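Local coordinates for protein ribonuclease H (Uncultured organism, PDB 3U3G) that is a type 1 ribonuclease H that probably cleaves the RNA strand of RNA/DNA hybrids, at residues E73-S78 and V115-P120; I5-G10 and E122-A127. All coordinates share one frame; numbering follows the deposited sequence.

Contact 1. Residues E73-S78 and V115-P120; sequences EVRMDS and VFVHIP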
ATOM      1  N   GLU A  73       9.859   2.161  -5.086  1.00 10.31           N
ATOM      2  CA  GLU A  73       8.838   1.777  -6.050  1.00 11.91           C
ATOM      3  C   GLU A  73       7.727   1.058  -5.293  1.00 13.74           C
ATOM      4  O   GLU A  73       8.011   0.190  -4.458  1.00 13.51           O
ATOM      5  CB  GLU A  73       9.471   0.851  -7.092  1.00 14.54           C
ATOM      6  CG  GLU A  73       8.533   0.232  -8.106  1.00 15.21           C
ATOM      7  CD  GLU A  73       9.298  -0.477  -9.201  1.00 20.11           C
ATOM      8  OE1 GLU A  73      10.126   0.175  -9.865  1.00 24.55           O
ATOM      9  OE2 GLU A  73       8.980  -1.640  -9.486  1.00 16.13           O
ATOM     10  N   VAL A  74       6.477   1.400  -5.604  1.00 10.34           N
ATOM     11  CA  VAL A  74       5.310   0.728  -5.028  1.00  9.13           C
ATOM     12  C   VAL A  74       4.590  -0.052  -6.116  1.00 10.38           C
ATOM     13  O   VAL A  74       4.276   0.507  -7.174  1.00 11.66           O
ATOM     14  CB  VAL A  74       4.324   1.743  -4.415  1.00 10.83           C
ATOM     15  CG1 VAL A  74       3.024   1.033  -4.021  1.00 12.63           C
ATOM     16  CG2 VAL A  74       4.936   2.429  -3.219  1.00 14.25           C
ATOM     17  N   ARG A  75       4.478  -1.359  -5.909  1.00  8.26           N
ATOM     18  CA  ARG A  75       3.814  -2.277  -6.826  1.00  9.32           C
ATOM     19  C   ARG A  75       2.438  -2.659  -6.309  1.00  9.44           C
ATOM     20  O   ARG A  75       2.276  -3.009  -5.139  1.00 11.27           O
ATOM     21  CB  ARG A  75       4.665  -3.532  -7.017  1.00  8.35           C
ATOM     22  CG  ARG A  75       6.004  -3.203  -7.655  1.00  9.33           C
ATOM     23  CD  ARG A  75       6.939  -4.396  -7.754  1.00 12.68           C
ATOM     24  NE  ARG A  75       8.191  -3.997  -8.404  1.00 11.64           N
ATOM     25  CZ  ARG A  75       9.195  -4.827  -8.668  1.00 15.71           C
ATOM     26  NH1 ARG A  75       9.101  -6.106  -8.338  1.00 20.12           N
ATOM     27  NH2 ARG A  75      10.324  -4.346  -9.182  1.00 14.04           N
ATOM     28  N   MET A  76       1.431  -2.514  -7.163  1.00  9.56           N
ATOM     29  CA  MET A  76       0.056  -2.810  -6.791  1.00 11.22           C
ATOM     30  C   MET A  76      -0.574  -3.612  -7.906  1.00 11.12           C
ATOM     31  O   MET A  76      -0.318  -3.348  -9.080  1.00 11.73           O
ATOM     32  CB  MET A  76      -0.726  -1.509  -6.651  1.00 10.16           C
ATOM     33  CG  MET A  76      -0.144  -0.544  -5.641  1.00 12.64           C
ATOM     34  SD  MET A  76      -1.065   0.998  -5.561  1.00 16.00           S
ATOM     35  CE  MET A  76      -2.083   0.731  -4.115  1.00 28.39           C
ATOM     36  N   ASP A  77      -1.499  -4.499  -7.555  1.00 12.89           N
ATOM     37  CA  ASP A  77      -2.197  -5.259  -8.577  1.00 13.64           C
ATOM     38  C   ASP A  77      -3.521  -4.646  -9.026  1.00 15.92           C
ATOM     39  O   ASP A  77      -4.155  -5.161  -9.951  1.00 24.84           O
ATOM     40  CB  ASP A  77      -2.331  -6.747  -8.202  1.00 12.78           C
ATOM     41  CG  ASP A  77      -3.278  -6.992  -7.032  1.00 22.82           C
ATOM     42  OD1 ASP A  77      -3.137  -6.290  -6.016  1.00 22.25           O
ATOM     43  OD2 ASP A  77      -3.850  -8.109  -6.972  1.00 22.98           O
ATOM     44  N   SER A  78      -3.764  -3.406  -8.621  1.00 14.63           N
ATOM     45  CA  SER A  78      -4.916  -2.664  -9.121  1.00 14.53           C
ATOM     46  C   SER A  78      -4.442  -1.618 -10.127  1.00 12.73           C
ATOM     47  O   SER A  78      -3.825  -0.624  -9.752  1.00 13.58           O
ATOM     48  CB  SER A  78      -5.639  -1.963  -7.966  1.00 16.03           C
ATOM     49  OG  SER A  78      -6.580  -1.017  -8.461  1.00 19.06           O
ATOM     50  N   VAL A 115       7.812   5.915  -7.292  1.00 11.46           N
ATOM     51  CA  VAL A 115       7.076   5.537  -8.496  1.00 12.35           C
ATOM     52  C   VAL A 115       6.121   4.394  -8.230  1.00 11.65           C
ATOM     53  O   VAL A 115       6.309   3.628  -7.287  1.00  9.97           O
ATOM     54  CB  VAL A 115       7.979   5.190  -9.675  1.00 15.92           C
ATOM     55  CG1 VAL A 115       8.811   6.391 -10.075  1.00 22.39           C
ATOM     56  CG2 VAL A 115       8.856   4.016  -9.350  1.00 16.44           C
ATOM     57  N   PHE A 116       5.027   4.372  -8.976  1.00  9.58           N
ATOM     58  CA  PHE A 116       4.019   3.321  -8.885  1.00 10.11           C
ATOM     59  C   PHE A 116       4.089   2.407 -10.106  1.00  9.09           C
ATOM     60  O   PHE A 116       4.301   2.872 -11.240  1.00 10.77           O
ATOM     61  CB  PHE A 116       2.621   3.939  -8.808  1.00 11.15           C
ATOM     62  CG  PHE A 116       2.367   4.709  -7.541  1.00 10.13           C
ATOM     63  CD1 PHE A 116       1.751   4.090  -6.462  1.00 12.49           C
ATOM     64  CD2 PHE A 116       2.617   6.068  -7.473  1.00 12.60           C
ATOM     65  CE1 PHE A 116       1.526   4.787  -5.287  1.00 15.43           C
ATOM     66  CE2 PHE A 116       2.414   6.765  -6.282  1.00 13.30           C
ATOM     67  CZ  PHE A 116       1.871   6.112  -5.198  1.00 11.68           C
ATOM     68  N   VAL A 117       3.888   1.113  -9.882  1.00 10.10           N
ATOM     69  CA  VAL A 117       3.953   0.119 -10.941  1.00 10.68           C
ATOM     70  C   VAL A 117       2.794  -0.858 -10.808  1.00 12.68           C
ATOM     71  O   VAL A 117       2.561  -1.407  -9.731  1.00 11.92           O
ATOM     72  CB  VAL A 117       5.270  -0.681 -10.873  1.00 11.51           C
ATOM     73  CG1 VAL A 117       5.262  -1.830 -11.869  1.00 13.36           C
ATOM     74  CG2 VAL A 117       6.457   0.233 -11.141  1.00 14.98           C
ATOM     75  N   HIS A 118       2.052  -1.050 -11.892  1.00  9.59           N
ATOM     76  CA  HIS A 118       0.961  -2.018 -11.923  1.00 10.30           C
ATOM     77  C   HIS A 118       1.515  -3.407 -12.229  1.00 12.91           C
ATOM     78  O   HIS A 118       2.258  -3.575 -13.190  1.00 15.51           O
ATOM     79  CB  HIS A 118      -0.082  -1.614 -12.974  1.00 11.72           C
ATOM     80  CG  HIS A 118      -1.013  -2.717 -13.368  1.00 12.56           C
ATOM     81  ND1 HIS A 118      -1.777  -3.417 -12.460  1.00 15.89           N
ATOM     82  CD2 HIS A 118      -1.427  -3.118 -14.592  1.00 13.43           C
ATOM     83  CE1 HIS A 118      -2.489  -4.327 -13.106  1.00 12.13           C
ATOM     84  NE2 HIS A 118      -2.344  -4.121 -14.401  1.00 20.62           N
ATOM     85  N   ILE A 119       1.306  -4.345 -11.313  1.00 12.38           N
ATOM     86  CA  ILE A 119       1.722  -5.737 -11.507  1.00 13.25           C
ATOM     87  C   ILE A 119       0.483  -6.646 -11.575  1.00 14.22           C
ATOM     88  O   ILE A 119      -0.567  -6.313 -11.039  1.00 13.40           O
ATOM     89  CB  ILE A 119       2.651  -6.193 -10.346  1.00 12.27           C
ATOM     90  CG1 ILE A 119       1.942  -6.018  -8.993  1.00 13.55           C
ATOM     91  CG2 ILE A 119       3.938  -5.389 -10.381  1.00 14.97           C
ATOM     92  CD1 ILE A 119       2.679  -6.672  -7.813  1.00 13.08           C
ATOM     93  N   PRO A 120       0.630  -7.848 -12.153  1.00 16.43           N
ATOM     94  CA  PRO A 120      -0.423  -8.874 -12.132  1.00 18.90           C
ATOM     95  C   PRO A 120      -0.789  -9.344 -10.720  1.00 18.68           C
ATOM     96  O   PRO A 120       0.062  -9.370  -9.835  1.00 13.96           O
ATOM     97  CB  PRO A 120       0.202 -10.034 -12.918  1.00 19.87           C
ATOM     98  CG  PRO A 120       1.283  -9.424 -13.731  1.00 21.10           C
ATOM     99  CD  PRO A 120       1.796  -8.254 -12.952  1.00 18.73           C
TER
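V74, V117, M76 and I119 carry the four backbone hydrogen bonds that lay these two strands side by side in parallel. V74 N gives a nearly straight bond (170°) to V115 O at 2.8 Å; V117 N then returns to V74 O, and M76 N to V117 O, each donor lying almost along the C=O axis. The last bond, I119 N to M76 O at 2.9 Å, comes instead from above the carbonyl plane, where 115-120 is already leaving the strand.

On one face E73, R75, V115 and V117 meet. E73 runs extended, CG anti to its backbone N (chi1 174°), and crosses V117 obliquely, so its CD rests 3.5 Å from V117 CG2. That pose brings OE2 to R75 NE, 2.7 Å away and in the guanidinium plane, in a salt bridge that uses the anti lone pair. Replacing E73 with an alanine here would probably leave R75 less firmly held and take from V117 CG2 the cover that E73 gives it. I119 crosses R75 at about a right angle, its CD1 3.8 Å from R75 CB.

An apolar cluster forms on the other face: V74 and F116 lie side by side, V74 CB 4.0 Å from F116 CD1, while M76 SD makes an oblique Met-aromatic contact with the same ring. L53 of helix 45-60 touches all three. Past the strand, S78 OG caps I81 N of helix 79-85. The 36 residues between the segments are largely helical, making this the beta-alpha-beta crossover that brings edge strand 115-118 onto the ribonuclease H fold's mixed sheet.

Contact 2. Residues I5-G10 and E122-A127; sequences IIYTDG and EKNARA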
ATOM      1  N   ILE A   5      11.577  -1.731  -2.668  1.00  9.22           N
ATOM      2  CA  ILE A   5      10.406  -2.149  -3.430  1.00 10.26           C
ATOM      3  C   ILE A   5       9.285  -2.500  -2.464  1.00  9.97           C
ATOM      4  O   ILE A   5       9.464  -3.322  -1.555  1.00  9.77           O
ATOM      5  CB  ILE A   5      10.716  -3.381  -4.325  1.00 10.55           C
ATOM      6  CG1 ILE A   5      11.848  -3.050  -5.304  1.00 14.47           C
ATOM      7  CG2 ILE A   5       9.459  -3.808  -5.095  1.00 10.94           C
ATOM      8  CD1 ILE A   5      12.434  -4.266  -5.976  1.00 20.46           C
ATOM      9  N   ILE A   6       8.138  -1.855  -2.641  1.00  9.06           N
ATOM     10  CA  ILE A   6       7.000  -2.006  -1.747  1.00  8.84           C
ATOM     11  C   ILE A   6       5.859  -2.660  -2.516  1.00 10.77           C
ATOM     12  O   ILE A   6       5.633  -2.322  -3.680  1.00 12.19           O
ATOM     13  CB  ILE A   6       6.526  -0.629  -1.236  1.00 10.35           C
ATOM     14  CG1 ILE A   6       7.640   0.088  -0.465  1.00 11.20           C
ATOM     15  CG2 ILE A   6       5.294  -0.784  -0.353  1.00 12.42           C
ATOM     16  CD1 ILE A   6       7.325   1.534  -0.121  1.00 14.98           C
ATOM     17  N   TYR A   7       5.226  -3.672  -1.926  1.00  9.45           N
ATOM     18  CA  TYR A   7       3.960  -4.209  -2.433  1.00  8.20           C
ATOM     19  C   TYR A   7       2.884  -3.890  -1.412  1.00  7.93           C
ATOM     20  O   TYR A   7       3.083  -4.107  -0.209  1.00  8.77           O
ATOM     21  CB  TYR A   7       4.020  -5.736  -2.569  1.00  9.35           C
ATOM     22  CG  TYR A   7       5.150  -6.245  -3.431  1.00 10.27           C
ATOM     23  CD1 TYR A   7       6.471  -6.184  -2.985  1.00 10.47           C
ATOM     24  CD2 TYR A   7       4.915  -6.649  -4.741  1.00  9.71           C
ATOM     25  CE1 TYR A   7       7.519  -6.662  -3.771  1.00 12.69           C
ATOM     26  CE2 TYR A   7       5.958  -7.112  -5.538  1.00 12.46           C
ATOM     27  CZ  TYR A   7       7.252  -7.063  -5.069  1.00 11.70           C
ATOM     28  OH  TYR A   7       8.312  -7.459  -5.883  1.00 13.81           O
ATOM     29  N   THR A   8       1.737  -3.418  -1.870  1.00  8.66           N
ATOM     30  CA  THR A   8       0.634  -3.200  -0.942  1.00  8.73           C
ATOM     31  C   THR A   8      -0.630  -3.875  -1.414  1.00  9.03           C
ATOM     32  O   THR A   8      -0.830  -4.065  -2.616  1.00 10.92           O
ATOM     33  CB  THR A   8       0.333  -1.706  -0.690  1.00  9.08           C
ATOM     34  OG1 THR A   8      -0.199  -1.110  -1.882  1.00 10.08           O
ATOM     35  CG2 THR A   8       1.596  -0.948  -0.264  1.00  8.43           C
ATOM     36  N   ASP A   9      -1.487  -4.218  -0.465  1.00  8.83           N
ATOM     37  CA  ASP A   9      -2.838  -4.668  -0.767  1.00 10.66           C
ATOM     38  C   ASP A   9      -3.727  -4.343   0.431  1.00 10.06           C
ATOM     39  O   ASP A   9      -3.259  -4.229   1.574  1.00  8.85           O
ATOM     40  CB  ASP A   9      -2.849  -6.183  -1.047  1.00 10.60           C
ATOM     41  CG  ASP A   9      -4.093  -6.646  -1.805  1.00 17.74           C
ATOM     42  OD1 ASP A   9      -4.840  -5.810  -2.353  1.00 14.41           O
ATOM     43  OD2 ASP A   9      -4.317  -7.876  -1.864  1.00 31.30           O
ATOM     44  N   GLY A  10      -5.018  -4.185   0.167  1.00  8.77           N
ATOM     45  CA  GLY A  10      -6.009  -4.041   1.216  1.00  9.47           C
ATOM     46  C   GLY A  10      -7.274  -4.732   0.772  1.00 10.80           C
ATOM     47  O   GLY A  10      -7.546  -4.839  -0.423  1.00 14.38           O
ATOM     48  N   GLU A 122      -1.214 -12.267  -9.504  1.00 18.40           N
ATOM     49  CA  GLU A 122      -0.344 -13.374  -9.105  1.00 23.08           C
ATOM     50  C   GLU A 122       0.935 -12.890  -8.429  1.00 22.91           C
ATOM     51  O   GLU A 122       1.535 -13.603  -7.627  1.00 24.57           O
ATOM     52  CB  GLU A 122       0.023 -14.230 -10.325  1.00 24.87           C
ATOM     53  CG  GLU A 122      -1.153 -14.982 -10.948  1.00 37.50           C
ATOM     54  CD  GLU A 122      -2.224 -14.056 -11.509  1.00 49.06           C
ATOM     55  OE1 GLU A 122      -1.873 -13.003 -12.090  1.00 40.39           O
ATOM     56  OE2 GLU A 122      -3.421 -14.407 -11.405  1.00 53.98           O
ATOM     57  N   LYS A 123       1.440 -11.748  -8.880  1.00 18.62           N
ATOM     58  CA  LYS A 123       2.678 -11.206  -8.343  1.00 20.51           C
ATOM     59  C   LYS A 123       2.475 -10.524  -6.984  1.00 17.00           C
ATOM     60  O   LYS A 123       3.438 -10.160  -6.325  1.00 19.32           O
ATOM     61  CB  LYS A 123       3.303 -10.224  -9.334  1.00 19.78           C
ATOM     62  CG  LYS A 123       3.868 -10.884 -10.584  1.00 28.44           C
ATOM     63  CD  LYS A 123       5.113 -11.694 -10.266  1.00 38.85           C
ATOM     64  CE  LYS A 123       6.364 -10.832 -10.341  1.00 47.09           C
ATOM     65  NZ  LYS A 123       7.575 -11.631 -10.691  1.00 45.78           N
ATOM     66  N   ASN A 124       1.224 -10.305  -6.593  1.00 16.85           N
ATOM     67  CA  ASN A 124       0.951  -9.655  -5.314  1.00 15.86           C
ATOM     68  C   ASN A 124       0.391 -10.595  -4.240  1.00 17.05           C
ATOM     69  O   ASN A 124      -0.246 -10.149  -3.276  1.00 17.29           O
ATOM     70  CB  ASN A 124       0.022  -8.455  -5.514  1.00 14.27           C
ATOM     71  CG  ASN A 124       0.241  -7.369  -4.474  1.00 16.64           C
ATOM     72  OD1 ASN A 124       1.319  -7.272  -3.889  1.00 16.47           O
ATOM     73  ND2 ASN A 124      -0.714  -6.449  -4.375  1.00 16.23           N
ATOM     74  N   ALA A 125       0.668 -11.893  -4.375  1.00 17.31           N
ATOM     75  CA  ALA A 125       0.059 -12.881  -3.500  1.00 16.32           C
ATOM     76  C   ALA A 125       0.484 -12.744  -2.036  1.00 13.08           C
ATOM     77  O   ALA A 125      -0.320 -12.959  -1.142  1.00 13.00           O
ATOM     78  CB  ALA A 125       0.320 -14.295  -4.006  1.00 19.80           C
ATOM     79  N   ARG A 126       1.718 -12.314  -1.787  1.00 13.27           N
ATOM     80  CA  ARG A 126       2.184 -12.176  -0.408  1.00 13.38           C
ATOM     81  C   ARG A 126       1.384 -11.112   0.363  1.00 10.71           C
ATOM     82  O   ARG A 126       0.890 -11.361   1.466  1.00 12.23           O
ATOM     83  CB  ARG A 126       3.671 -11.824  -0.364  1.00 15.34           C
ATOM     84  CG  ARG A 126       4.606 -12.991  -0.616  1.00 21.72           C
ATOM     85  CD  ARG A 126       6.047 -12.508  -0.662  1.00 23.97           C
ATOM     86  NE  ARG A 126       6.535 -12.071   0.646  1.00 25.06           N
ATOM     87  CZ  ARG A 126       7.767 -11.614   0.857  1.00 25.03           C
ATOM     88  NH1 ARG A 126       8.546 -11.341  -0.181  1.00 20.35           N
ATOM     89  NH2 ARG A 126       8.182 -11.324   2.088  1.00 15.56           N
ATOM     90  N   ALA A 127       1.259  -9.931  -0.231  1.00 10.53           N
ATOM     91  CA  ALA A 127       0.485  -8.862   0.399  1.00 11.11           C
ATOM     92  C   ALA A 127      -0.964  -9.289   0.616  1.00 10.05           C
ATOM     93  O   ALA A 127      -1.572  -8.940   1.624  1.00 10.79           O
ATOM     94  CB  ALA A 127       0.567  -7.587  -0.417  1.00 11.69           C
TER
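Strand 5-10 is extended throughout, and 122-127 meets it as a 3-10 turn that runs into the first turn of helix 125-139. The backbones come closest at D9 and A127, whose CA atoms are 5.5 Å apart, with the A127 methyl directed at the strand and its CB 3.7 Å from D9 CB.

N124 sits at the N-cap position, yet its side chain makes no capping bond and is given to the strand instead. With CG anti to the backbone N (chi1 -151°), ND2 donates to T8 O at 3.0 Å; the bond is fairly straight (164°), and T8 O lies in the amide plane, although the donor stands well above the plane of the carbonyl. ND2 also bonds D77 OD1. N124 OD1 comes 3.4 Å from Y7 CB and lies at the edge of the Y7 ring, as the two side chains slide past each other in opposite directions.

Two acceptors thus grip one buried amide nitrogen, which fixes the rotation of the N124 amide. D9 OD1 lies close to E49 OE2, a like-charged pair that would probably raise the proton affinity of one carboxylate unless a cation offsets it.

Contacts 1 and 2 have centres about 8 Å apart and share one sheet, because strands 71-76 and 3-12 are parallel neighbours in it. I6 stitches them together: R75 N to I6 O and E73 O to I6 N, both 2.7 Å, are probable hydrogen bonds. A side-chain link joins them just past the end of strand 71-76, where N124 ND2 of contact 2 reaches D77 OD1 of contact 1 at 2.9 Å. D9 OD1 lies only 4.1 Å from D77 OD1, and E49 is close to D9; this acidic cluster is consistent with the carboxylate site of ribonucleases H, so N124 probably helps position D77 within it.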